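Local atomic coordinates of putative secreted protein (Pseudomonas aeruginosa, PDB entry 3NPD), a protein that is of unknown function but is probably a secreted virulence factor regulated by quorum sensing. Residues Ala87-Ser92 and Ala103-Asp108. Residue numbers count along the deposited sequence, not the author numbering.
Sequences AILTYS and ATERFD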
ATOM      1  N   ALA A  87       4.783   3.898  11.314  1.00 16.04           N
ATOM      2  CA  ALA A  87       3.718   3.659  10.293  1.00 14.41           C
ATOM      3  C   ALA A  87       3.799   2.226   9.727  1.00 12.86           C
ATOM      4  O   ALA A  87       4.800   1.528   9.888  1.00 16.38           O
ATOM      5  CB  ALA A  87       3.746   4.676   9.127  1.00 14.15           C
ATOM      6  N   ILE A  88       2.690   1.828   9.110  1.00 14.39           N
ATOM      7  CA  ILE A  88       2.600   0.594   8.350  1.00 15.48           C
ATOM      8  C   ILE A  88       2.258   1.009   6.929  1.00 15.47           C
ATOM      9  O   ILE A  88       1.393   1.896   6.723  1.00 18.20           O
ATOM     10  CB  ILE A  88       1.494  -0.316   8.916  1.00 16.62           C
ATOM     11  CG1 ILE A  88       1.924  -0.863  10.263  1.00 16.12           C
ATOM     12  CG2 ILE A  88       1.165  -1.488   7.936  1.00 14.44           C
ATOM     13  CD1 ILE A  88       0.729  -1.477  11.070  1.00 17.78           C
ATOM     14  N   LEU A  89       2.987   0.446   5.967  1.00 14.31           N
ATOM     15  CA  LEU A  89       2.674   0.570   4.541  1.00 14.35           C
ATOM     16  C   LEU A  89       1.813  -0.639   4.182  1.00 13.01           C
ATOM     17  O   LEU A  89       2.226  -1.770   4.349  1.00 13.13           O
ATOM     18  CB  LEU A  89       3.942   0.680   3.662  1.00 14.76           C
ATOM     19  CG  LEU A  89       4.200   2.051   3.051  1.00 27.34           C
ATOM     20  CD1 LEU A  89       3.050   2.525   2.091  1.00 25.28           C
ATOM     21  CD2 LEU A  89       4.492   3.014   4.236  1.00 25.99           C
ATOM     22  N   THR A  90       0.637  -0.382   3.627  1.00 13.30           N
ATOM     23  CA  THR A  90      -0.300  -1.429   3.247  1.00 13.78           C
ATOM     24  C   THR A  90      -0.604  -1.338   1.759  1.00 13.94           C
ATOM     25  O   THR A  90      -0.954  -0.259   1.281  1.00 13.55           O
ATOM     26  CB  THR A  90      -1.611  -1.292   4.023  1.00 16.30           C
ATOM     27  OG1 THR A  90      -1.300  -1.448   5.406  1.00 15.80           O
ATOM     28  CG2 THR A  90      -2.671  -2.367   3.570  1.00 13.45           C
ATOM     29  N   TYR A  91      -0.512  -2.462   1.057  1.00 13.76           N
ATOM     30  CA  TYR A  91      -0.934  -2.575  -0.342  1.00 14.76           C
ATOM     31  C   TYR A  91      -2.204  -3.369  -0.352  1.00 13.57           C
ATOM     32  O   TYR A  91      -2.222  -4.524   0.082  1.00 14.95           O
ATOM     33  CB  TYR A  91       0.106  -3.279  -1.215  1.00 13.31           C
ATOM     34  CG  TYR A  91       1.229  -2.374  -1.420  1.00 15.50           C
ATOM     35  CD1 TYR A  91       1.185  -1.438  -2.465  1.00 15.12           C
ATOM     36  CD2 TYR A  91       2.273  -2.318  -0.519  1.00 19.43           C
ATOM     37  CE1 TYR A  91       2.163  -0.495  -2.628  1.00 22.01           C
ATOM     38  CE2 TYR A  91       3.288  -1.384  -0.680  1.00 32.81           C
ATOM     39  CZ  TYR A  91       3.234  -0.480  -1.754  1.00 29.67           C
ATOM     40  OH  TYR A  91       4.224   0.453  -1.954  1.00 30.68           O
ATOM     41  N   SER A  92      -3.274  -2.770  -0.875  1.00 12.46           N
ATOM     42  CA  SER A  92      -4.571  -3.425  -1.015  1.00 13.15           C
ATOM     43  C   SER A  92      -4.897  -3.548  -2.485  1.00 13.49           C
ATOM     44  O   SER A  92      -5.222  -2.563  -3.157  1.00 12.94           O
ATOM     45  CB  SER A  92      -5.654  -2.664  -0.229  1.00 14.71           C
ATOM     46  OG  SER A  92      -6.940  -3.191  -0.488  1.00 13.19           O
ATOM     47  N   ALA A 103      -5.081  -9.415  -2.968  1.00 14.41           N
ATOM     48  CA  ALA A 103      -4.013  -9.536  -1.999  1.00 13.81           C
ATOM     49  C   ALA A 103      -3.962  -8.314  -1.117  1.00 14.39           C
ATOM     50  O   ALA A 103      -4.252  -7.231  -1.556  1.00 14.93           O
ATOM     51  CB  ALA A 103      -2.653  -9.731  -2.670  1.00 14.93           C
ATOM     52  N   THR A 104      -3.550  -8.497   0.124  1.00 13.83           N
ATOM     53  CA  THR A 104      -3.359  -7.391   1.054  1.00 11.32           C
ATOM     54  C   THR A 104      -2.032  -7.642   1.777  1.00 12.88           C
ATOM     55  O   THR A 104      -1.888  -8.642   2.485  1.00 14.51           O
ATOM     56  CB  THR A 104      -4.533  -7.202   2.033  1.00 14.30           C
ATOM     57  OG1 THR A 104      -5.774  -7.241   1.306  1.00 14.47           O
ATOM     58  CG2 THR A 104      -4.434  -5.823   2.720  1.00 15.43           C
ATOM     59  N   GLU A 105      -1.099  -6.717   1.626  1.00 11.65           N
ATOM     60  CA  GLU A 105       0.260  -6.938   2.162  1.00 10.84           C
ATOM     61  C   GLU A 105       0.674  -5.706   2.979  1.00 14.63           C
ATOM     62  O   GLU A 105       0.692  -4.577   2.459  1.00 15.36           O
ATOM     63  CB  GLU A 105       1.262  -7.178   1.016  1.00 13.40           C
ATOM     64  CG  GLU A 105       1.014  -8.501   0.273  1.00 16.26           C
ATOM     65  CD  GLU A 105       1.039  -9.768   1.165  1.00 16.62           C
ATOM     66  OE1 GLU A 105       1.737  -9.779   2.197  1.00 15.11           O
ATOM     67  OE2 GLU A 105       0.416 -10.806   0.792  1.00 15.33           O
ATOM     68  N   ARG A 106       0.964  -5.935   4.266  1.00 13.34           N
ATOM     69  CA  ARG A 106       1.375  -4.886   5.186  1.00 13.09           C
ATOM     70  C   ARG A 106       2.832  -5.040   5.573  1.00 13.05           C
ATOM     71  O   ARG A 106       3.346  -6.170   5.824  1.00 14.29           O
ATOM     72  CB  ARG A 106       0.565  -4.945   6.465  1.00 12.53           C
ATOM     73  CG  ARG A 106      -0.900  -4.769   6.193  1.00 12.84           C
ATOM     74  CD  ARG A 106      -1.778  -4.789   7.454  1.00 13.70           C
ATOM     75  NE  ARG A 106      -3.156  -4.515   7.031  1.00 14.44           N
ATOM     76  CZ  ARG A 106      -4.007  -5.393   6.494  1.00 12.56           C
ATOM     77  NH1 ARG A 106      -3.667  -6.643   6.302  1.00 15.87           N
ATOM     78  NH2 ARG A 106      -5.209  -4.995   6.072  1.00 13.98           N
ATOM     79  N   PHE A 107       3.479  -3.887   5.742  1.00 13.99           N
ATOM     80  CA  PHE A 107       4.884  -3.819   6.093  1.00 13.73           C
ATOM     81  C   PHE A 107       5.114  -2.799   7.180  1.00 14.38           C
ATOM     82  O   PHE A 107       4.638  -1.668   7.062  1.00 14.21           O
ATOM     83  CB  PHE A 107       5.744  -3.426   4.878  1.00 13.21           C
ATOM     84  CG  PHE A 107       5.583  -4.350   3.708  1.00 13.05           C
ATOM     85  CD1 PHE A 107       4.516  -4.151   2.764  1.00 14.14           C
ATOM     86  CD2 PHE A 107       6.407  -5.465   3.559  1.00 18.49           C
ATOM     87  CE1 PHE A 107       4.344  -5.045   1.701  1.00 14.94           C
ATOM     88  CE2 PHE A 107       6.209  -6.374   2.464  1.00 14.86           C
ATOM     89  CZ  PHE A 107       5.185  -6.164   1.556  1.00 14.88           C
ATOM     90  N   ASP A 108       5.907  -3.156   8.202  1.00 15.14           N
ATOM     91  CA  ASP A 108       6.352  -2.208   9.246  1.00 13.18           C
ATOM     92  C   ASP A 108       7.876  -2.223   9.295  1.00 14.12           C
ATOM     93  O   ASP A 108       8.519  -2.908   8.468  1.00 17.01           O
ATOM     94  CB  ASP A 108       5.659  -2.432  10.608  1.00 15.36           C
ATOM     95  CG  ASP A 108       6.031  -3.756  11.308  1.00 18.19           C
ATOM     96  OD1 ASP A 108       6.868  -4.532  10.840  1.00 16.67           O
ATOM     97  OD2 ASP A 108       5.414  -4.013  12.372  1.00 25.14           O
TER
HETATM   98  O   HOH W   1      -6.998  -6.069  -0.735  1.00 25.56           O
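Four backbone hydrogen bonds join these two antiparallel strands. Leu89 N gives to Phe107 O (2.9 Å), and Phe107 N returns to Leu89 O (2.8 Å). Tyr91 N to Glu105 O (2.8 Å) and Glu105 N to Tyr91 O (2.9 Å) repeat the exchange two residues on. Strands 88-95 and 101-107 form a β-hairpin, and the non-hydrogen-bonded pairs Thr90–Arg106 and Ser92–Thr104 alternate with the bonded ones along it. Beyond the last bonded pair, one water links Ser92 OG (2.9 Å), Ala103 O (3.1 Å) and Thr104 OG1 (2.7 Å).

Side chains alternate between the two faces. On one, Tyr91 CD2 meets Phe107 CE1 at 4.1 Å, an oblique apolar contact. On the other, Thr90 CG2 lies over the Arg106 guanidinium and 4.0 Å from Thr104 CG2. Gln43 OE1 accepts a hydrogen bond from Arg106 NE and is also hydrogen-bonded to Thr90 OG1. Ile88 CG2 packs on Arg106 CB (3.8 Å).

Strand 101-107 is an edge strand of the chain's mixed sheet. Strand 88-95 runs parallel to strand 43-50 on its other side. Helix 62-74 packs on Tyr91 and Phe107, and its Arg66 forms a salt bridge with Glu105 and a cation-pi contact with Phe107. Helix 77-83 packs on Leu89 and Tyr91.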